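Local coordinates for protein adhesin (Streptococcus sanguinis SK1 = NCTC 7863, PDB 6VT2) that binds sialylated glycans through two tandem Siglec-like modules, probably to attach the bacterium to host surfaces, at residues A[24-38]-A[64-78]. Numbering follows the deposited sequence.
Sequences FFVETTDDSGRVNRV and LSVPGNATPANPLRT. With CA (calcium ion), chain H; SO4 (sulfate ion), chain L.
V35 and A70 make the tightest carbon contact here: CG2 of V35 sits 3.4 Å from CB of A70. CG1 of the same valine, placed anti to the backbone N (chi1 166°), turns to L76 CD2, which also meets V38 CG2 tip to tip at 3.7 Å. The V38 and T78 side chains slide past each other in opposite directions, V38 CG1 3.3 Å from T78 OG1, a hydroxyl that is also bonded to T61. A water between T28 OG1, T78 OG1 and L76 O satisfies polar atoms within this buried layer.

In one sheet, strands 24-29 and 76-78 run antiparallel, V26 with T78 and T28 with L76 as hydrogen-bonded pairs, and beyond them D30 N donates to A70 O; V35 and V38 pack on it from the other sheet. The amide of N69 lies against the V35 backbone: OD1 takes V35 N on a lone pair at 2.9 Å, and ND2 returns an almost straight bond (176°) to V35 O, which also accepts from S65 N. ND2 donates to N63 O as well, and the three bonds fix the amide's rotation.

The solvent side is looser and polar. Exposed R77, bent at chi3, lays its guanidinium over one face of the partly exposed F25 ring, planes 20° apart and CZ off-centre, while NH1 makes a salt bridge to E27 OE2 at 3.1 Å. Near the 64-67 end, R34, extended from CG to NE, has S65 O over one face of its guanidinium; NH2 donates to S65 OG at 2.8 Å and NE to N36 OD1.

D30 opens the type I turn 30-33 between strands 24-29 and 35-38 and binds calcium through both carboxylate oxygens, with D2, T4 and D104. The contact lies at one end of a two-sheet, immunoglobulin-like beta sandwich, as in Siglec-like adhesin domains, where the 64-75 loop bridges both sheets.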
ATOM      1  N   PHE A  24      22.036 -32.536   8.090  1.00 10.38           N
ATOM      2  CA  PHE A  24      21.793 -32.763   9.521  1.00 11.11           C
ATOM      3  C   PHE A  24      23.133 -33.124  10.127  1.00 12.30           C
ATOM      4  O   PHE A  24      23.985 -33.315   9.425  1.00 11.28           O
ATOM      5  CB  PHE A  24      20.714 -33.814   9.779  1.00 12.81           C
ATOM      6  CG  PHE A  24      21.029 -35.212   9.338  1.00  9.31           C
ATOM      7  CD1 PHE A  24      20.782 -35.608   8.037  1.00 14.38           C
ATOM      8  CD2 PHE A  24      21.516 -36.139  10.240  1.00 11.74           C
ATOM      9  CE1 PHE A  24      21.003 -36.916   7.654  1.00 12.79           C
ATOM     10  CE2 PHE A  24      21.756 -37.441   9.846  1.00 13.98           C
ATOM     11  CZ  PHE A  24      21.495 -37.820   8.558  1.00 11.38           C
ATOM     12  N   PHE A  25      23.242 -33.118  11.444  1.00 10.79           N
ATOM     13  CA  PHE A  25      24.530 -33.355  12.102  1.00 11.25           C
ATOM     14  C   PHE A  25      24.434 -34.570  13.000  1.00 12.10           C
ATOM     15  O   PHE A  25      23.396 -34.808  13.559  1.00 14.26           O
ATOM     16  CB  PHE A  25      24.960 -32.083  12.823  1.00 14.07           C
ATOM     17  CG  PHE A  25      25.402 -31.024  11.858  1.00 15.39           C
ATOM     18  CD1 PHE A  25      26.695 -31.014  11.370  1.00 18.51           C
ATOM     19  CD2 PHE A  25      24.502 -30.092  11.378  1.00 20.46           C
ATOM     20  CE1 PHE A  25      27.091 -30.057  10.455  1.00 19.42           C
ATOM     21  CE2 PHE A  25      24.903 -29.141  10.458  1.00 21.64           C
ATOM     22  CZ  PHE A  25      26.196 -29.125  10.006  1.00 19.86           C
ATOM     23  N   VAL A  26      25.526 -35.289  13.060  1.00 12.56           N
ATOM     24  CA  VAL A  26      25.648 -36.447  13.960  1.00 11.21           C
ATOM     25  C   VAL A  26      26.684 -35.978  14.979  1.00 15.23           C
ATOM     26  O   VAL A  26      27.517 -35.313  14.620  1.00 14.69           O
ATOM     27  CB  VAL A  26      26.110 -37.692  13.196  1.00 11.07           C
ATOM     28  CG1 VAL A  26      26.502 -38.788  14.171  1.00 11.80           C
ATOM     29  CG2 VAL A  26      25.083 -38.166  12.170  1.00 15.22           C
ATOM     30  N   GLU A  27      26.489 -36.231  16.245  1.00 11.61           N
ATOM     31  CA  GLU A  27      27.441 -35.801  17.295  1.00 10.13           C
ATOM     32  C   GLU A  27      27.997 -37.055  17.942  1.00 12.34           C
ATOM     33  O   GLU A  27      27.226 -37.925  18.195  1.00 13.54           O
ATOM     34  CB  GLU A  27      26.780 -34.873  18.298  1.00 13.60           C
ATOM     35  CG  GLU A  27      26.585 -33.460  17.774  1.00 17.32           C
ATOM     36  CD  GLU A  27      26.362 -32.445  18.879  1.00 25.58           C
ATOM     37  OE1 GLU A  27      25.899 -32.835  19.942  1.00 36.25           O
ATOM     38  OE2 GLU A  27      26.679 -31.280  18.682  1.00 45.30           O
ATOM     39  N   THR A  28      29.320 -37.099  18.117  1.00 11.10           N
ATOM     40  CA  THR A  28      29.977 -38.298  18.648  1.00  9.29           C
ATOM     41  C   THR A  28      30.867 -37.904  19.822  1.00 13.48           C
ATOM     42  O   THR A  28      31.505 -36.997  19.689  1.00 11.31           O
ATOM     43  CB  THR A  28      30.747 -39.074  17.574  1.00 10.96           C
ATOM     44  OG1 THR A  28      29.828 -39.405  16.536  1.00 15.01           O
ATOM     45  CG2 THR A  28      31.363 -40.355  18.085  1.00 14.05           C
ATOM     46  N   THR A  29      30.725 -38.587  20.940  1.00 12.45           N
ATOM     47  CA  THR A  29      31.773 -38.289  22.036  1.00 11.43           C
ATOM     48  C   THR A  29      32.411 -39.599  22.473  1.00 12.12           C
ATOM     49  O   THR A  29      31.943 -40.597  22.198  1.00 12.31           O
ATOM     50  CB  THR A  29      31.073 -37.649  23.233  1.00 15.62           C
ATOM     51  OG1 THR A  29      30.124 -38.603  23.685  1.00 18.38           O
ATOM     52  CG2 THR A  29      30.304 -36.393  22.914  1.00 13.37           C
ATOM     53  N   ASP A  30      33.490 -39.490  23.214  1.00 11.41           N
ATOM     54  CA  ASP A  30      34.141 -40.682  23.774  1.00 11.50           C
ATOM     55  C   ASP A  30      34.850 -40.212  25.023  1.00 15.05           C
ATOM     56  O   ASP A  30      35.443 -39.210  24.935  1.00 12.45           O
ATOM     57  CB  ASP A  30      35.083 -41.337  22.775  1.00 10.88           C
ATOM     58  CG  ASP A  30      35.584 -42.687  23.239  1.00 14.90           C
ATOM     59  OD1 ASP A  30      34.885 -43.600  23.082  1.00 15.30           O
ATOM     60  OD2 ASP A  30      36.711 -42.756  23.651  1.00 14.65           O
ATOM     61  N   ASP A  31      34.973 -41.052  26.035  1.00 15.74           N
ATOM     62  CA  ASP A  31      35.677 -40.663  27.277  1.00 14.73           C
ATOM     63  C   ASP A  31      37.188 -40.487  27.039  1.00 13.33           C
ATOM     64  O   ASP A  31      37.756 -39.724  27.695  1.00 16.42           O
ATOM     65  CB  ASP A  31      35.472 -41.679  28.387  1.00 14.30           C
ATOM     66  CG  ASP A  31      34.264 -41.443  29.283  1.00 33.42           C
ATOM     67  OD1 ASP A  31      33.485 -40.533  28.985  1.00 33.11           O
ATOM     68  OD2 ASP A  31      34.148 -42.171  30.274  1.00 28.10           O
ATOM     69  N   SER A  32      37.762 -41.094  26.012  1.00 13.10           N
ATOM     70  CA  SER A  32      39.164 -40.859  25.613  1.00 13.55           C
ATOM     71  C   SER A  32      39.301 -39.441  25.065  1.00 16.41           C
ATOM     72  O   SER A  32      40.371 -38.997  24.974  1.00 15.95           O
ATOM     73  CB  SER A  32      39.625 -41.812  24.567  1.00 12.63           C
ATOM     74  OG  SER A  32      39.034 -41.517  23.294  1.00 14.23           O
ATOM     75  N   GLY A  33      38.213 -38.895  24.523  1.00 12.44           N
ATOM     76  CA  GLY A  33      38.240 -37.612  23.876  1.00 13.46           C
ATOM     77  C   GLY A  33      38.607 -37.638  22.424  1.00 11.96           C
ATOM     78  O   GLY A  33      38.706 -36.563  21.847  1.00 11.67           O
ATOM     79  N   ARG A  34      38.942 -38.788  21.863  1.00 10.26           N
ATOM     80  CA  ARG A  34      39.366 -38.882  20.481  1.00 10.47           C
ATOM     81  C   ARG A  34      38.581 -39.951  19.726  1.00 11.47           C
ATOM     82  O   ARG A  34      38.588 -41.131  20.082  1.00 12.42           O
ATOM     83  CB  ARG A  34      40.873 -39.152  20.408  1.00 13.21           C
ATOM     84  CG  ARG A  34      41.358 -39.264  19.043  1.00 13.23           C
ATOM     85  CD  ARG A  34      42.880 -39.438  18.984  1.00 13.22           C
ATOM     86  NE  ARG A  34      43.278 -39.718  17.632  1.00 13.08           N
ATOM     87  CZ  ARG A  34      44.526 -39.686  17.165  1.00 15.45           C
ATOM     88  NH1 ARG A  34      45.494 -39.282  17.959  1.00 16.37           N
ATOM     89  NH2 ARG A  34      44.777 -40.008  15.922  1.00 18.72           N
ATOM     90  N   VAL A  35      37.994 -39.536  18.614  1.00  9.85           N
ATOM     91  CA  VAL A  35      37.329 -40.428  17.697  1.00 11.03           C
ATOM     92  C   VAL A  35      38.044 -40.362  16.358  1.00  9.75           C
ATOM     93  O   VAL A  35      38.369 -39.271  15.852  1.00 11.39           O
ATOM     94  CB  VAL A  35      35.856 -40.034  17.580  1.00 11.20           C
ATOM     95  CG1 VAL A  35      35.217 -40.722  16.387  1.00 10.78           C
ATOM     96  CG2 VAL A  35      35.147 -40.341  18.861  1.00 12.64           C
ATOM     97  N   ASN A  36      38.352 -41.524  15.832  1.00 10.44           N
ATOM     98  CA  ASN A  36      39.181 -41.636  14.667  1.00 10.73           C
ATOM     99  C   ASN A  36      38.369 -41.888  13.411  1.00 13.80           C
ATOM    100  O   ASN A  36      38.830 -41.573  12.327  1.00 15.70           O
ATOM    101  CB  ASN A  36      40.219 -42.743  14.863  1.00 11.16           C
ATOM    102  CG  ASN A  36      41.413 -42.293  15.628  1.00 13.22           C
ATOM    103  OD1 ASN A  36      41.392 -41.275  16.252  1.00 13.38           O
ATOM    104  ND2 ASN A  36      42.436 -43.156  15.674  1.00 16.35           N
ATOM    105  N   ARG A  37      37.183 -42.475  13.511  1.00 11.83           N
ATOM    106  CA  ARG A  37      36.379 -42.754  12.314  1.00 15.64           C
ATOM    107  C   ARG A  37      34.912 -42.526  12.652  1.00 12.53           C
ATOM    108  O   ARG A  37      34.522 -42.832  13.710  1.00 10.48           O
ATOM    109  CB  ARG A  37      36.492 -44.211  11.865  1.00 17.59           C
ATOM    110  CG  ARG A  37      37.903 -44.664  11.522  1.00 19.99           C
ATOM    111  CD  ARG A  37      38.015 -46.106  11.143  1.00 36.00           C
ATOM    112  NE  ARG A  37      37.513 -46.646   9.899  1.00 44.22           N
ATOM    113  CZ  ARG A  37      37.219 -46.035   8.785  1.00 58.25           C
ATOM    114  NH1 ARG A  37      36.746 -46.771   7.793  1.00 45.70           N
ATOM    115  NH2 ARG A  37      37.311 -44.737   8.602  1.00 66.65           N
ATOM    116  N   VAL A  38      34.235 -41.771  11.737  1.00 13.20           N
ATOM    117  CA  VAL A  38      32.701 -41.845  11.770  1.00  9.97           C
ATOM    118  C   VAL A  38      32.308 -42.288  10.353  1.00 13.04           C
ATOM    119  O   VAL A  38      32.790 -41.753   9.449  1.00 14.25           O
ATOM    120  CB  VAL A  38      32.158 -40.460  12.127  1.00  9.75           C
ATOM    121  CG1 VAL A  38      30.641 -40.445  12.046  1.00 10.33           C
ATOM    122  CG2 VAL A  38      32.640 -40.029  13.503  1.00 11.34           C
ATOM    123  N   LEU A  64      38.494 -35.110  12.371  1.00 13.28           N
ATOM    124  CA  LEU A  64      38.623 -36.532  12.676  1.00 13.42           C
ATOM    125  C   LEU A  64      40.027 -36.837  13.175  1.00 13.61           C
ATOM    126  O   LEU A  64      41.023 -36.223  12.749  1.00 14.99           O
ATOM    127  CB  LEU A  64      38.372 -37.377  11.439  1.00 19.00           C
ATOM    128  CG  LEU A  64      37.001 -37.996  11.255  1.00 27.08           C
ATOM    129  CD1 LEU A  64      37.016 -38.839   9.970  1.00 31.87           C
ATOM    130  CD2 LEU A  64      36.611 -38.874  12.440  1.00 18.48           C
ATOM    131  N   SER A  65      40.109 -37.795  14.114  1.00 12.26           N
ATOM    132  CA  SER A  65      41.381 -38.406  14.486  1.00 14.15           C
ATOM    133  C   SER A  65      42.332 -37.358  15.079  1.00 14.29           C
ATOM    134  O   SER A  65      43.537 -37.304  14.805  1.00 17.39           O
ATOM    135  CB  SER A  65      41.998 -39.134  13.289  1.00 15.79           C
ATOM    136  OG  SER A  65      42.918 -40.072  13.854  1.00 20.57           O
ATOM    137  N   VAL A  66      41.786 -36.541  15.957  1.00 11.78           N
ATOM    138  CA  VAL A  66      42.474 -35.444  16.611  1.00 11.26           C
ATOM    139  C   VAL A  66      42.242 -35.600  18.102  1.00 11.94           C
ATOM    140  O   VAL A  66      41.082 -35.759  18.526  1.00 12.10           O
ATOM    141  CB  VAL A  66      41.950 -34.077  16.121  1.00 14.16           C
ATOM    142  CG1 VAL A  66      42.361 -32.936  17.039  1.00 15.66           C
ATOM    143  CG2 VAL A  66      42.412 -33.855  14.743  1.00 15.78           C
ATOM    144  N   PRO A  67      43.289 -35.575  18.927  1.00 12.94           N
ATOM    145  CA  PRO A  67      43.096 -35.598  20.384  1.00 13.14           C
ATOM    146  C   PRO A  67      42.134 -34.512  20.836  1.00 13.47           C
ATOM    147  O   PRO A  67      42.228 -33.363  20.439  1.00 13.01           O
ATOM    148  CB  PRO A  67      44.508 -35.362  20.942  1.00 18.01           C
ATOM    149  CG  PRO A  67      45.408 -35.705  19.837  1.00 19.83           C
ATOM    150  CD  PRO A  67      44.709 -35.481  18.536  1.00 15.30           C
ATOM    151  N   GLY A  68      41.160 -34.892  21.644  1.00 11.57           N
ATOM    152  CA  GLY A  68      40.279 -33.912  22.180  1.00 12.09           C
ATOM    153  C   GLY A  68      39.166 -33.513  21.255  1.00 11.47           C
ATOM    154  O   GLY A  68      38.422 -32.570  21.551  1.00 12.17           O
ATOM    155  N   ASN A  69      38.999 -34.249  20.187  1.00 10.12           N
ATOM    156  CA  ASN A  69      37.991 -33.882  19.220  1.00 11.05           C
ATOM    157  C   ASN A  69      36.600 -34.387  19.546  1.00 11.97           C
ATOM    158  O   ASN A  69      35.694 -34.069  18.799  1.00 11.58           O
ATOM    159  CB  ASN A  69      38.306 -34.384  17.817  1.00 11.17           C
ATOM    160  CG  ASN A  69      38.237 -35.897  17.655  1.00 10.19           C
ATOM    161  OD1 ASN A  69      37.975 -36.626  18.592  1.00 10.69           O
ATOM    162  ND2 ASN A  69      38.489 -36.374  16.455  1.00 11.01           N
ATOM    163  N   ALA A  70      36.408 -35.152  20.595  1.00  9.79           N
ATOM    164  CA  ALA A  70      35.155 -35.813  20.821  1.00 11.45           C
ATOM    165  C   ALA A  70      34.815 -35.882  22.298  1.00 16.04           C
ATOM    166  O   ALA A  70      34.721 -36.928  22.903  1.00 15.53           O
ATOM    167  CB  ALA A  70      35.201 -37.195  20.209  1.00 10.89           C
ATOM    168  N   THR A  71      34.653 -34.735  22.884  1.00 16.95           N
ATOM    169  CA  THR A  71      34.326 -34.648  24.298  1.00 19.05           C
ATOM    170  C   THR A  71      32.857 -34.268  24.442  1.00 16.34           C
ATOM    171  O   THR A  71      32.262 -33.644  23.554  1.00 20.54           O
ATOM    172  CB  THR A  71      35.207 -33.601  25.011  1.00 18.70           C
ATOM    173  OG1 THR A  71      34.841 -32.320  24.497  1.00 21.74           O
ATOM    174  CG2 THR A  71      36.715 -33.862  24.785  1.00 22.64           C
ATOM    175  N   PRO A  72      32.270 -34.513  25.604  1.00 24.54           N
ATOM    176  CA  PRO A  72      30.914 -33.979  25.853  1.00 21.18           C
ATOM    177  C   PRO A  72      30.796 -32.480  25.668  1.00 25.06           C
ATOM    178  O   PRO A  72      29.805 -32.001  25.118  1.00 25.27           O
ATOM    179  CB  PRO A  72      30.637 -34.405  27.294  1.00 28.06           C
ATOM    180  CG  PRO A  72      31.509 -35.586  27.516  1.00 23.92           C
ATOM    181  CD  PRO A  72      32.785 -35.342  26.704  1.00 31.40           C
ATOM    182  N   ALA A  73      31.817 -31.723  26.060  1.00 23.17           N
ATOM    183  CA  ALA A  73      31.788 -30.280  25.902  1.00 24.97           C
ATOM    184  C   ALA A  73      31.856 -29.844  24.452  1.00 22.31           C
ATOM    185  O   ALA A  73      31.363 -28.770  24.109  1.00 26.83           O
ATOM    186  CB  ALA A  73      32.947 -29.670  26.694  1.00 29.88           C
ATOM    187  N   ASN A  74      32.577 -30.625  23.690  1.00 20.50           N
ATOM    188  CA  ASN A  74      32.872 -30.304  22.296  1.00 21.55           C
ATOM    189  C   ASN A  74      32.707 -31.521  21.420  1.00 20.07           C
ATOM    190  O   ASN A  74      33.650 -32.139  21.119  1.00 18.70           O
ATOM    191  CB  ASN A  74      34.268 -29.677  22.196  1.00 30.02           C
ATOM    192  CG  ASN A  74      34.327 -28.290  22.815  1.00 30.64           C
ATOM    193  OD1 ASN A  74      33.717 -27.359  22.315  1.00 31.05           O
ATOM    194  ND2 ASN A  74      34.994 -28.169  23.919  1.00 30.02           N
ATOM    195  N   PRO A  75      31.488 -32.049  21.202  1.00 15.62           N
ATOM    196  CA  PRO A  75      31.364 -33.277  20.474  1.00 14.06           C
ATOM    197  C   PRO A  75      31.898 -33.220  19.045  1.00 12.46           C
ATOM    198  O   PRO A  75      31.920 -32.224  18.455  1.00 15.53           O
ATOM    199  CB  PRO A  75      29.868 -33.583  20.398  1.00 16.71           C
ATOM    200  CG  PRO A  75      29.287 -32.764  21.498  1.00 21.67           C
ATOM    201  CD  PRO A  75      30.181 -31.558  21.630  1.00 18.49           C
ATOM    202  N   LEU A  76      32.334 -34.360  18.551  1.00 10.19           N
ATOM    203  CA  LEU A  76      32.789 -34.438  17.167  1.00 12.35           C
ATOM    204  C   LEU A  76      31.550 -34.312  16.282  1.00 11.35           C
ATOM    205  O   LEU A  76      30.645 -35.042  16.492  1.00 12.12           O
ATOM    206  CB  LEU A  76      33.446 -35.779  16.942  1.00 12.61           C
ATOM    207  CG  LEU A  76      33.957 -35.902  15.532  1.00 11.74           C
ATOM    208  CD1 LEU A  76      35.026 -34.857  15.253  1.00 12.36           C
ATOM    209  CD2 LEU A  76      34.467 -37.293  15.282  1.00 15.52           C
ATOM    210  N   ARG A  77      31.562 -33.406  15.321  1.00 11.70           N
ATOM    211  CA  ARG A  77      30.382 -33.157  14.486  1.00 12.43           C
ATOM    212  C   ARG A  77      30.551 -33.737  13.077  1.00 12.14           C
ATOM    213  O   ARG A  77      31.491 -33.422  12.443  1.00 12.62           O
ATOM    214  CB  ARG A  77      30.147 -31.661  14.449  1.00 14.57           C
ATOM    215  CG  ARG A  77      29.371 -31.314  15.692  1.00 21.87           C
ATOM    216  CD  ARG A  77      29.123 -29.895  15.949  1.00 41.94           C
ATOM    217  NE  ARG A  77      28.207 -29.329  15.013  1.00 32.03           N
ATOM    218  CZ  ARG A  77      26.914 -29.362  14.996  1.00 29.92           C
ATOM    219  NH1 ARG A  77      26.237 -30.135  15.810  1.00 35.29           N
ATOM    220  NH2 ARG A  77      26.315 -28.625  14.097  1.00 29.04           N
ATOM    221  N   THR A  78      29.605 -34.550  12.639  1.00  9.95           N
ATOM    222  CA  THR A  78      29.665 -35.129  11.297  1.00 11.66           C
ATOM    223  C   THR A  78      28.498 -34.541  10.531  1.00 13.60           C
ATOM    224  O   THR A  78      27.444 -34.577  11.044  1.00 12.92           O
ATOM    225  CB  THR A  78      29.537 -36.640  11.358  1.00  9.12           C
ATOM    226  OG1 THR A  78      30.692 -37.153  11.995  1.00 11.78           O
ATOM    227  CG2 THR A  78      29.381 -37.290  10.004  1.00 12.87           C
TER
HETATM  228 CA    CA H 702      36.349 -45.197  24.031  1.00 13.21          CA
HETATM  229  S   SO4 L 706      36.786 -44.152   6.047  1.00158.41           S
HETATM  230  O1  SO4 L 706      36.757 -43.945   4.633  1.00162.39           O
HETATM  231  O2  SO4 L 706      35.629 -44.744   6.474  1.00160.94           O
HETATM  232  O3  SO4 L 706      37.934 -44.940   6.309  1.00149.56           O
HETATM  233  O4  SO4 L 706      36.944 -42.851   6.633  1.00149.55           O
HETATM  234  O   HOH W   1      30.241 -37.336  14.703  1.00 11.64           O
HETATM  235  O   HOH W   2      35.572 -44.476  26.105  1.00 16.73           O
HETATM  236  O   HOH W   3      41.889 -37.278  23.322  1.00 12.12           O